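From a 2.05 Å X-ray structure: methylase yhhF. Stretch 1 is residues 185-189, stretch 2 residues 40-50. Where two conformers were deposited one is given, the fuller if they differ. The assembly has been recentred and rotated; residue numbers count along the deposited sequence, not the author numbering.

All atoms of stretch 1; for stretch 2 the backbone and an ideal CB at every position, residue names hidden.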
ATOM      1  N   ALA A 185      -5.004 -13.058  -6.633  1.00 33.05           N
ATOM      2  CA  ALA A 185      -6.112 -12.138  -6.839  1.00 33.04           C
ATOM      3  C   ALA A 185      -5.720 -10.756  -6.348  1.00 32.83           C
ATOM      4  O   ALA A 185      -5.325 -10.576  -5.199  1.00 32.89           O
ATOM      5  CB  ALA A 185      -7.372 -12.638  -6.154  1.00 32.11           C
ATOM      6  N   TYR A 186      -5.800  -9.787  -7.254  1.00 32.99           N
ATOM      7  CA  TYR A 186      -5.467  -8.394  -6.956  1.00 32.74           C
ATOM      8  C   TYR A 186      -6.778  -7.637  -6.887  1.00 31.74           C
ATOM      9  O   TYR A 186      -7.522  -7.611  -7.853  1.00 32.55           O
ATOM     10  CB  TYR A 186      -4.576  -7.829  -8.058  1.00 33.34           C
ATOM     11  CG  TYR A 186      -3.333  -8.660  -8.300  1.00 33.33           C
ATOM     12  CD1 TYR A 186      -2.162  -8.420  -7.569  1.00 32.20           C
ATOM     13  CD2 TYR A 186      -3.324  -9.681  -9.253  1.00 33.94           C
ATOM     14  CE1 TYR A 186      -1.038  -9.172  -7.777  1.00 32.72           C
ATOM     15  CE2 TYR A 186      -2.185 -10.438  -9.469  1.00 33.22           C
ATOM     16  CZ  TYR A 186      -1.045 -10.163  -8.729  1.00 34.05           C
ATOM     17  OH  TYR A 186       0.083 -10.911  -8.904  1.00 35.26           O
ATOM     18  N   ARG A 187      -7.080  -7.047  -5.738  1.00 30.67           N
ATOM     19  CA  ARG A 187      -8.397  -6.435  -5.528  1.00 29.67           C
ATOM     20  C   ARG A 187      -8.297  -5.002  -4.979  1.00 28.93           C
ATOM     21  O   ARG A 187      -7.351  -4.654  -4.284  1.00 27.76           O
ATOM     22  CB  ARG A 187      -9.232  -7.292  -4.579  1.00 28.88           C
ATOM     23  CG  ARG A 187      -9.517  -8.691  -5.100  1.00 29.89           C
ATOM     24  CD  ARG A 187     -10.283  -9.522  -4.075  1.00 29.98           C
ATOM     25  NE  ARG A 187     -10.627 -10.819  -4.644  1.00 32.40           N
ATOM     26  CZ  ARG A 187     -10.113 -11.975  -4.246  1.00 29.67           C
ATOM     27  NH1 ARG A 187      -9.233 -12.013  -3.267  1.00 31.17           N
ATOM     28  NH2 ARG A 187     -10.497 -13.095  -4.822  1.00 32.34           N
ATOM     29  N   LEU A 188      -9.301  -4.201  -5.292  1.00 29.14           N
ATOM     30  CA  LEU A 188      -9.449  -2.865  -4.756  1.00 29.93           C
ATOM     31  C   LEU A 188     -10.854  -2.737  -4.194  1.00 30.35           C
ATOM     32  O   LEU A 188     -11.831  -3.006  -4.896  1.00 30.00           O
ATOM     33  CB  LEU A 188      -9.168  -1.823  -5.840  1.00 31.09           C
ATOM     34  CG  LEU A 188      -8.974  -0.363  -5.417  1.00 30.10           C
ATOM     35  CD1 LEU A 188      -7.740  -0.171  -4.529  1.00 29.33           C
ATOM     36  CD2 LEU A 188      -8.886   0.486  -6.670  1.00 30.65           C
ATOM     37  N   TYR A 189     -10.932  -2.424  -2.898  1.00 30.36           N
ATOM     38  CA  TYR A 189     -12.186  -2.244  -2.202  1.00 31.23           C
ATOM     39  C   TYR A 189     -12.434  -0.769  -2.034  1.00 32.56           C
ATOM     40  O   TYR A 189     -11.499   0.003  -1.851  1.00 32.09           O
ATOM     41  CB  TYR A 189     -12.189  -2.918  -0.821  1.00 30.74           C
ATOM     42  CG  TYR A 189     -12.201  -4.422  -0.910  1.00 31.52           C
ATOM     43  CD1 TYR A 189     -13.395  -5.135  -0.873  1.00 29.39           C
ATOM     44  CD2 TYR A 189     -11.002  -5.133  -1.037  1.00 32.54           C
ATOM     45  CE1 TYR A 189     -13.405  -6.526  -0.959  1.00 29.90           C
ATOM     46  CE2 TYR A 189     -10.992  -6.514  -1.129  1.00 33.62           C
ATOM     47  CZ  TYR A 189     -12.189  -7.203  -1.105  1.00 31.55           C
ATOM     48  OH  TYR A 189     -12.140  -8.567  -1.202  1.00 32.61           O
ATOM     49  N   UNK A  40       3.653  -5.262 -14.160  1.00 41.22           N
ATOM     50  CA  UNK A  40       2.283  -5.426 -14.631  1.00 40.26           C
ATOM     51  C   UNK A  40       1.248  -5.249 -13.534  1.00 40.02           C
ATOM     52  O   UNK A  40       0.201  -4.634 -13.752  1.00 39.59           O
ATOM     53  CB  UNK A  40       2.117  -6.808 -15.267  1.00 40.26           C
ATOM     54  N   UNK A  41       1.568  -5.766 -12.347  1.00 39.71           N
ATOM     55  CA  UNK A  41       0.794  -5.508 -11.129  1.00 38.93           C
ATOM     56  C   UNK A  41       0.664  -4.008 -10.870  1.00 37.99           C
ATOM     57  O   UNK A  41      -0.447  -3.475 -10.804  1.00 37.82           O
ATOM     58  CB  UNK A  41       1.447  -6.193  -9.927  1.00 38.93           C
ATOM     59  N   UNK A  42       1.792  -3.326 -10.731  1.00 36.95           N
ATOM     60  CA  UNK A  42       1.785  -1.897 -10.431  1.00 36.52           C
ATOM     61  C   UNK A  42       1.065  -1.113 -11.516  1.00 35.10           C
ATOM     62  O   UNK A  42       0.307  -0.181 -11.233  1.00 34.20           O
ATOM     63  CB  UNK A  42       3.215  -1.377 -10.270  1.00 36.52           C
ATOM     64  N   UNK A  43       1.297  -1.512 -12.767  1.00 33.62           N
ATOM     65  CA  UNK A  43       0.651  -0.901 -13.905  1.00 32.76           C
ATOM     66  C   UNK A  43      -0.863  -0.977 -13.791  1.00 32.04           C
ATOM     67  O   UNK A  43      -1.547   0.039 -13.908  1.00 31.73           O
ATOM     68  CB  UNK A  43       1.119  -1.569 -15.199  1.00 32.76           C
ATOM     69  N   UNK A  44      -1.379  -2.168 -13.526  1.00 30.84           N
ATOM     70  CA  UNK A  44      -2.815  -2.377 -13.342  1.00 30.89           C
ATOM     71  C   UNK A  44      -3.375  -1.541 -12.165  1.00 30.83           C
ATOM     72  O   UNK A  44      -4.386  -0.845 -12.323  1.00 30.07           O
ATOM     73  CB  UNK A  44      -3.093  -3.863 -13.108  1.00 30.89           C
ATOM     74  N   UNK A  45      -2.714  -1.602 -11.004  1.00 29.90           N
ATOM     75  CA  UNK A  45      -3.182  -0.907  -9.810  1.00 30.01           C
ATOM     76  C   UNK A  45      -3.243   0.613 -10.016  1.00 29.62           C
ATOM     77  O   UNK A  45      -4.222   1.281  -9.652  1.00 29.28           O
ATOM     78  CB  UNK A  45      -2.270  -1.237  -8.626  1.00 30.01           C
ATOM     79  N   UNK A  46      -2.170   1.154 -10.579  1.00 29.52           N
ATOM     80  CA  UNK A  46      -2.059   2.586 -10.729  1.00 29.74           C
ATOM     81  C   UNK A  46      -2.883   3.107 -11.880  1.00 29.36           C
ATOM     82  O   UNK A  46      -3.270   4.273 -11.858  1.00 30.06           O
ATOM     83  CB  UNK A  46      -0.594   2.983 -10.919  1.00 29.74           C
ATOM     84  N   UNK A  47      -3.208   2.247 -12.842  1.00 28.77           N
ATOM     85  CA  UNK A  47      -4.247   2.588 -13.805  0.50 28.88           C
ATOM     86  C   UNK A  47      -5.608   2.692 -13.095  1.00 29.13           C
ATOM     87  O   UNK A  47      -6.341   3.656 -13.327  1.00 29.22           O
ATOM     88  CB  UNK A  47      -4.300   1.548 -14.926  0.50 28.88           C
ATOM     89  N   UNK A  48      -5.924   1.740 -12.203  1.00 28.34           N
ATOM     90  CA  UNK A  48      -7.184   1.841 -11.406  1.00 29.27           C
ATOM     91  C   UNK A  48      -7.242   3.114 -10.543  1.00 29.40           C
ATOM     92  O   UNK A  48      -8.313   3.677 -10.321  1.00 29.64           O
ATOM     93  CB  UNK A  48      -7.326   0.617 -10.499  1.00 29.27           C
ATOM     94  N   UNK A  49      -6.082   3.524 -10.026  1.00 29.65           N
ATOM     95  CA  UNK A  49      -5.954   4.651  -9.090  1.00 29.17           C
ATOM     96  C   UNK A  49      -5.719   6.003  -9.754  1.00 29.77           C
ATOM     97  O   UNK A  49      -5.684   7.022  -9.076  1.00 28.39           O
ATOM     98  CB  UNK A  49      -4.804   4.375  -8.120  1.00 29.17           C
ATOM     99  N   UNK A  50      -5.560   6.006 -11.078  1.00 30.30           N
ATOM    100  CA  UNK A  50      -5.113   7.206 -11.818  1.00 31.18           C
ATOM    101  C   UNK A  50      -5.969   8.459 -11.514  1.00 31.61           C
ATOM    102  O   UNK A  50      -5.423   9.526 -11.264  1.00 33.09           O
ATOM    103  CB  UNK A  50      -5.149   6.922 -13.321  1.00 31.18           C
TER

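Strand 185-189 and helix 40-50 run nearly parallel, their axes 18° apart and 10.1 Å at closest approach. The strand turns Y186 and L188 toward the helix, so it offers an aromatic ring and an aliphatic branch, with a backbone carbonyl between them.

Position 40 has nothing of the strand within 5.5 Å of its ideal CB, so the strand sets no preference. The residue is R40.

At position 41 CA-to-CB points sideways, yet the ideal CB already lies 4.4 Å from Y186 CE1. A short or medium apolar side chain would suit, and a branched one could spread against the ring. It is V41; its CG2 comes 3.6 Å from Y186 CE1 and also 3.6 Å from Y186 OH, meeting the ring obliquely.

Positions 42 and 43 are out of reach, and many helix-compatible residues would serve. They are R42 and E43.

Position 44 has helical angles and no strand atom near its ideal CB; small or polar residues are acceptable. T44 turns its hydroxyl back on the helix, and T44 OG1 donates to R40 O at 2.9 Å.

From position 45 CA-to-CB points sideways, with nothing of the strand within 5.5 Å of the ideal CB. A longer apolar chain could still reach L188; leucine, isoleucine or methionine are candidates. L45 brings its end nearer, placing CD1 4.4 Å from L188 CD1.

Positions 46 and 47 are again beyond the strand, which cannot discriminate among side chains there. They hold F46 and N47.

Position 48 points toward the strand, its ideal CB 4.1 Å from L188 CD2. Leucine or methionine could pack on L188, but a large flat group could also extend along the strand to Y186. W48, with chi1 m, does so: CE3 lies 4.0 Å from L188 CB, while CH2 reaches to 4.4 Å from Y186 CB and 3.5 Å from Y186 O. That oxygen sits at the ring edge, near its plane, where the polarised C-H groups of an aromatic ring can tolerate a carbonyl.

Position 49 points sideways, and only a side chain of some length could approach L188; an aliphatic one would match that neighbour. L49 (chi1 m, chi2 t) brings CD2 to 4.0 Å from L188 CD2.

Position 50 is out of reach, so a small residue loses nothing here. It is A50. With no hydrogen bonds between the stretches, the contact rests on apolar packing that buries 303 Å².

Stretch 2 40-50: RVRETLFNWLA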
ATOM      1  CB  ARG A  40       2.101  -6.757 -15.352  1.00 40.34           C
ATOM      2  CG  ARG A  40       2.354  -6.631 -16.827  1.00 39.68           C
ATOM      3  CD  ARG A  40       1.882  -7.857 -17.588  1.00 40.64           C
ATOM      4  NE  ARG A  40       2.394  -7.865 -18.952  1.00 34.94           N
ATOM      5  CZ  ARG A  40       3.681  -7.977 -19.264  1.00 35.41           C
ATOM      6  NH1 ARG A  40       4.055  -7.985 -20.533  1.00 34.53           N
ATOM      7  NH2 ARG A  40       4.597  -8.081 -18.303  1.00 37.00           N
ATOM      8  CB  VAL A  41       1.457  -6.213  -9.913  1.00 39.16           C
ATOM      9  CG1 VAL A  41       0.854  -5.735  -8.575  1.00 40.31           C
ATOM     10  CG2 VAL A  41       1.368  -7.744 -10.081  1.00 39.92           C
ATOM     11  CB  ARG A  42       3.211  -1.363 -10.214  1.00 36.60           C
ATOM     12  CG  ARG A  42       3.677  -1.464  -8.781  1.00 38.08           C
ATOM     13  CD  ARG A  42       5.057  -0.833  -8.598  1.00 38.92           C
ATOM     14  NE  ARG A  42       6.092  -1.635  -9.241  1.00 43.25           N
ATOM     15  CZ  ARG A  42       7.285  -1.182  -9.594  1.00 45.19           C
ATOM     16  NH1 ARG A  42       7.614   0.086  -9.377  1.00 48.10           N
ATOM     17  NH2 ARG A  42       8.148  -1.996 -10.180  1.00 45.72           N
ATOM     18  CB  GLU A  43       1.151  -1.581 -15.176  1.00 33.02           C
ATOM     19  CG  GLU A  43       0.820  -0.877 -16.441  1.00 33.90           C
ATOM     20  CD  GLU A  43       1.420  -1.608 -17.652  1.00 35.31           C
ATOM     21  OE1 GLU A  43       2.033  -0.937 -18.507  1.00 35.66           O
ATOM     22  OE2 GLU A  43       1.287  -2.849 -17.724  1.00 34.85           O
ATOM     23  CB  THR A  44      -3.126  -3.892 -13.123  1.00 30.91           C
ATOM     24  OG1 THR A  44      -2.668  -4.635 -14.251  1.00 31.15           O
ATOM     25  CG2 THR A  44      -4.614  -4.152 -12.934  1.00 31.99           C
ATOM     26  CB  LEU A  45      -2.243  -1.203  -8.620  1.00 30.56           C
ATOM     27  CG  LEU A  45      -2.507  -0.457  -7.313  1.00 30.13           C
ATOM     28  CD1 LEU A  45      -4.003  -0.562  -6.862  1.00 28.77           C
ATOM     29  CD2 LEU A  45      -1.546  -0.964  -6.198  1.00 30.39           C
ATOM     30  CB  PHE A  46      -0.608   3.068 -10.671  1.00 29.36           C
ATOM     31  CG  PHE A  46      -0.048   3.016  -9.275  1.00 30.61           C
ATOM     32  CD1 PHE A  46      -0.361   4.035  -8.348  1.00 29.87           C
ATOM     33  CD2 PHE A  46       0.702   1.911  -8.847  1.00 27.98           C
ATOM     34  CE1 PHE A  46       0.105   3.978  -7.054  1.00 28.66           C
ATOM     35  CE2 PHE A  46       1.177   1.845  -7.535  1.00 29.84           C
ATOM     36  CZ  PHE A  46       0.894   2.881  -6.643  1.00 29.47           C
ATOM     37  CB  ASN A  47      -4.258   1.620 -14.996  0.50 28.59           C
ATOM     38  CG  ASN A  47      -2.972   1.701 -15.853  0.50 29.54           C
ATOM     39  OD1 ASN A  47      -2.096   2.544 -15.627  0.50 30.02           O
ATOM     40  ND2 ASN A  47      -2.859   0.802 -16.833  0.50 32.15           N
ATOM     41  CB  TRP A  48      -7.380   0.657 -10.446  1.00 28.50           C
ATOM     42  CG  TRP A  48      -7.589  -0.721 -11.060  1.00 29.16           C
ATOM     43  CD1 TRP A  48      -8.037  -1.020 -12.324  1.00 30.19           C
ATOM     44  CD2 TRP A  48      -7.362  -1.973 -10.409  1.00 29.08           C
ATOM     45  NE1 TRP A  48      -8.101  -2.396 -12.493  1.00 29.64           N
ATOM     46  CE2 TRP A  48      -7.700  -3.000 -11.329  1.00 30.78           C
ATOM     47  CE3 TRP A  48      -6.937  -2.328  -9.121  1.00 29.70           C
ATOM     48  CZ2 TRP A  48      -7.616  -4.362 -11.000  1.00 28.88           C
ATOM     49  CZ3 TRP A  48      -6.833  -3.668  -8.800  1.00 29.79           C
ATOM     50  CH2 TRP A  48      -7.177  -4.680  -9.744  1.00 28.82           C
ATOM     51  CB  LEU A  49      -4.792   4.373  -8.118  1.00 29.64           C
ATOM     52  CG  LEU A  49      -5.040   3.255  -7.089  1.00 29.28           C
ATOM     53  CD1 LEU A  49      -3.824   3.076  -6.194  1.00 27.17           C
ATOM     54  CD2 LEU A  49      -6.297   3.513  -6.258  1.00 26.56           C
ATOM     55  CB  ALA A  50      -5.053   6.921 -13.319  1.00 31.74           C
TER
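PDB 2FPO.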